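Local coordinates for protein putative phosphatase (Clostridium difficile, PDB 3SD7) that probably hydrolyses phosphate esters as a phosphatase of the haloacid dehalogenase-like family, its substrate being undefined, at residues 115-120 / 234-239. Sequence-based numbering, arbitrary orientation.
Sequences MKEILE and SIKDIL
The CG2 methyl of I118 lies 3.7 Å from CG of K236, a branch of a buried side chain meeting the aliphatic root of a lysine as the two pass each other at a slant. I118 directs its CB at the neighbouring helix; its rotamer (chi1 77°) sets CG2, the touching branch, anti to the carbonyl carbon and beside the backbone N. K236 leaves its own helix obliquely, and a fold at chi3 (-56°) swings the chain end off the line to E117. NZ of K236 is left 4.0 Å from OE2 of E117, beyond salt-bridge range, and the ammonium instead forms its salt bridge with E233, just before the second segment. Because a carboxylate oxygen of E233 also lies near OE2 of E117, the lysine probably eases the repulsion between the two acids.

Deeper in, M115 and I235 cross at about a right angle. The methionine is bent at chi2 and chi3, which brings CE to 4.0 Å from CD1 of I235; M115 also packs on L40 and Y212 of adjoining loops.

The axes of segments 115-120 and 235-239 come within 10.9 Å and run 15° from parallel. L239 touches L122 of helix 115-124 and I208 of strand 206-210, and I238 touches V229 and I208, placing the short C-terminal helix beside helix 115-124 against the parallel sheet of the Rossmann-like HAD core. Contact between the two segments is chiefly apolar and fairly slight, burying 187 Å², with a loose charge attraction between E117 and K236, probably modest, at its more exposed margin.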
ATOM      1  N   MET A 115     -12.766   2.708  -6.855  1.00 25.60           N
ATOM      2  CA  MET A 115     -12.487   1.917  -5.654  1.00 24.98           C
ATOM      3  C   MET A 115     -13.566   2.132  -4.598  1.00 25.81           C
ATOM      4  O   MET A 115     -14.060   1.155  -3.998  1.00 24.45           O
ATOM      5  CB  MET A 115     -11.104   2.211  -5.112  1.00 25.61           C
ATOM      6  CG  MET A 115     -10.744   1.308  -3.920  1.00 25.95           C
ATOM      7  SD  MET A 115     -10.951  -0.473  -4.123  1.00 25.58           S
ATOM      8  CE  MET A 115      -9.523  -0.872  -5.189  1.00 28.04           C
ATOM      9  N   LYS A 116     -14.002   3.381  -4.403  1.00 26.80           N
ATOM     10  CA  LYS A 116     -15.033   3.613  -3.378  1.00 30.13           C
ATOM     11  C   LYS A 116     -16.286   2.779  -3.685  1.00 30.88           C
ATOM     12  O   LYS A 116     -16.844   2.135  -2.796  1.00 31.13           O
ATOM     13  CB  LYS A 116     -15.317   5.102  -3.192  1.00 30.39           C
ATOM     14  CG  LYS A 116     -16.105   5.401  -1.944  1.00 36.56           C
ATOM     15  CD  LYS A 116     -16.350   6.892  -1.796  1.00 43.88           C
ATOM     16  CE  LYS A 116     -16.871   7.219  -0.410  1.00 48.56           C
ATOM     17  NZ  LYS A 116     -18.075   6.427  -0.042  1.00 56.08           N
ATOM     18  N   GLU A 117     -16.720   2.779  -4.946  1.00 31.31           N
ATOM     19  CA  GLU A 117     -17.860   1.968  -5.373  1.00 33.45           C
ATOM     20  C   GLU A 117     -17.672   0.478  -5.088  1.00 32.32           C
ATOM     21  O   GLU A 117     -18.590  -0.170  -4.579  1.00 30.09           O
ATOM     22  CB  GLU A 117     -18.161   2.159  -6.877  1.00 38.14           C
ATOM     23  CG  GLU A 117     -19.038   1.012  -7.468  1.00 44.16           C
ATOM     24  CD  GLU A 117     -19.172   1.057  -8.983  1.00 56.18           C
ATOM     25  OE1 GLU A 117     -19.621   2.100  -9.490  1.00 57.33           O
ATOM     26  OE2 GLU A 117     -18.861   0.032  -9.649  1.00 56.92           O
ATOM     27  N   ILE A 118     -16.502  -0.091  -5.402  1.00 29.59           N
ATOM     28  CA  ILE A 118     -16.345  -1.524  -5.183  1.00 28.47           C
ATOM     29  C   ILE A 118     -16.312  -1.832  -3.683  1.00 25.36           C
ATOM     30  O   ILE A 118     -16.888  -2.829  -3.255  1.00 26.68           O
ATOM     31  CB  ILE A 118     -15.165  -2.175  -5.959  1.00 31.99           C
ATOM     32  CG1 ILE A 118     -13.863  -1.874  -5.319  1.00 33.60           C
ATOM     33  CG2 ILE A 118     -15.231  -1.870  -7.493  1.00 34.93           C
ATOM     34  CD1 ILE A 118     -13.603  -2.756  -4.121  1.00 41.87           C
ATOM     35  N   LEU A 119     -15.675  -0.975  -2.881  1.00 23.51           N
ATOM     36  CA  LEU A 119     -15.676  -1.198  -1.423  1.00 22.67           C
ATOM     37  C   LEU A 119     -17.107  -1.180  -0.896  1.00 24.74           C
ATOM     38  O   LEU A 119     -17.460  -2.037  -0.096  1.00 23.70           O
ATOM     39  CB  LEU A 119     -14.856  -0.160  -0.681  1.00 24.61           C
ATOM     40  CG  LEU A 119     -13.368  -0.222  -1.018  1.00 22.77           C
ATOM     41  CD1 LEU A 119     -12.654   0.934  -0.345  1.00 23.62           C
ATOM     42  CD2 LEU A 119     -12.727  -1.565  -0.607  1.00 25.74           C
ATOM     43  N   GLU A 120     -17.904  -0.210  -1.347  1.00 25.12           N
ATOM     44  CA  GLU A 120     -19.327  -0.090  -0.943  1.00 28.63           C
ATOM     45  C   GLU A 120     -20.087  -1.374  -1.353  1.00 29.28           C
ATOM     46  O   GLU A 120     -20.857  -1.918  -0.572  1.00 30.59           O
ATOM     47  CB  GLU A 120     -19.957   1.143  -1.600  1.00 31.15           C
ATOM     48  CG  GLU A 120     -19.477   2.483  -0.996  1.00 36.11           C
ATOM     49  CD  GLU A 120     -19.927   3.747  -1.746  1.00 45.92           C
ATOM     50  OE1 GLU A 120     -20.424   3.695  -2.902  1.00 46.63           O
ATOM     51  OE2 GLU A 120     -19.758   4.826  -1.156  1.00 50.40           O
ATOM     52  N   SER A 234     -12.571  -4.797 -12.320  1.00 35.83           N
ATOM     53  CA  SER A 234     -12.441  -6.252 -12.442  1.00 36.47           C
ATOM     54  C   SER A 234     -12.386  -6.998 -11.095  1.00 36.50           C
ATOM     55  O   SER A 234     -12.600  -8.206 -11.063  1.00 37.54           O
ATOM     56  CB  SER A 234     -11.223  -6.613 -13.287  1.00 37.62           C
ATOM     57  OG  SER A 234     -11.449  -6.258 -14.626  1.00 39.92           O
ATOM     58  N   ILE A 235     -12.065  -6.296 -10.001  1.00 32.91           N
ATOM     59  CA  ILE A 235     -12.072  -6.914  -8.667  1.00 33.65           C
ATOM     60  C   ILE A 235     -13.473  -7.510  -8.354  1.00 36.90           C
ATOM     61  O   ILE A 235     -13.567  -8.608  -7.797  1.00 36.55           O
ATOM     62  CB  ILE A 235     -11.623  -5.908  -7.588  1.00 31.42           C
ATOM     63  CG1 ILE A 235     -10.134  -5.592  -7.782  1.00 30.25           C
ATOM     64  CG2 ILE A 235     -11.865  -6.460  -6.171  1.00 32.57           C
ATOM     65  CD1 ILE A 235      -9.593  -4.451  -6.951  1.00 31.83           C
ATOM     66  N   LYS A 236     -14.529  -6.800  -8.762  1.00 41.93           N
ATOM     67  CA  LYS A 236     -15.936  -7.241  -8.589  1.00 47.14           C
ATOM     68  C   LYS A 236     -16.215  -8.615  -9.172  1.00 49.81           C
ATOM     69  O   LYS A 236     -17.009  -9.387  -8.626  1.00 51.56           O
ATOM     70  CB  LYS A 236     -16.914  -6.312  -9.330  1.00 50.40           C
ATOM     71  CG  LYS A 236     -16.926  -4.852  -8.948  1.00 52.84           C
ATOM     72  CD  LYS A 236     -18.015  -4.095  -9.726  1.00 58.40           C
ATOM     73  CE  LYS A 236     -17.866  -4.237 -11.229  1.00 64.15           C
ATOM     74  NZ  LYS A 236     -18.718  -3.254 -11.964  1.00 69.19           N
ATOM     75  N   ASP A 237     -15.622  -8.886 -10.327  1.00 49.96           N
ATOM     76  CA  ASP A 237     -15.861 -10.126 -11.049  1.00 52.10           C
ATOM     77  C   ASP A 237     -15.315 -11.346 -10.316  1.00 49.62           C
ATOM     78  O   ASP A 237     -15.818 -12.463 -10.507  1.00 50.52           O
ATOM     79  CB  ASP A 237     -15.261 -10.037 -12.467  1.00 55.01           C
ATOM     80  CG  ASP A 237     -15.750  -8.813 -13.241  1.00 58.82           C
ATOM     81  OD1 ASP A 237     -16.833  -8.278 -12.922  1.00 66.69           O
ATOM     82  OD2 ASP A 237     -15.045  -8.387 -14.178  1.00 68.24           O
ATOM     83  N   ILE A 238     -14.302 -11.132  -9.473  1.00 42.55           N
ATOM     84  CA  ILE A 238     -13.666 -12.202  -8.699  1.00 40.26           C
ATOM     85  C   ILE A 238     -14.306 -12.345  -7.315  1.00 39.69           C
ATOM     86  O   ILE A 238     -14.529 -13.452  -6.822  1.00 41.04           O
ATOM     87  CB  ILE A 238     -12.159 -11.898  -8.506  1.00 37.88           C
ATOM     88  CG1 ILE A 238     -11.444 -11.927  -9.868  1.00 41.67           C
ATOM     89  CG2 ILE A 238     -11.491 -12.889  -7.550  1.00 36.52           C
ATOM     90  CD1 ILE A 238     -10.058 -11.473  -9.788  1.00 41.99           C
ATOM     91  N   LEU A 239     -14.628 -11.216  -6.704  1.00 35.82           N
ATOM     92  CA  LEU A 239     -15.137 -11.239  -5.341  1.00 36.60           C
ATOM     93  C   LEU A 239     -16.635 -11.349  -5.201  1.00 39.22           C
ATOM     94  O   LEU A 239     -17.116 -11.801  -4.162  1.00 40.39           O
ATOM     95  CB  LEU A 239     -14.633 -10.012  -4.604  1.00 33.04           C
ATOM     96  CG  LEU A 239     -13.133  -9.936  -4.530  1.00 33.92           C
ATOM     97  CD1 LEU A 239     -12.676  -8.691  -3.748  1.00 30.04           C
ATOM     98  CD2 LEU A 239     -12.541 -11.237  -3.928  1.00 35.99           C
TER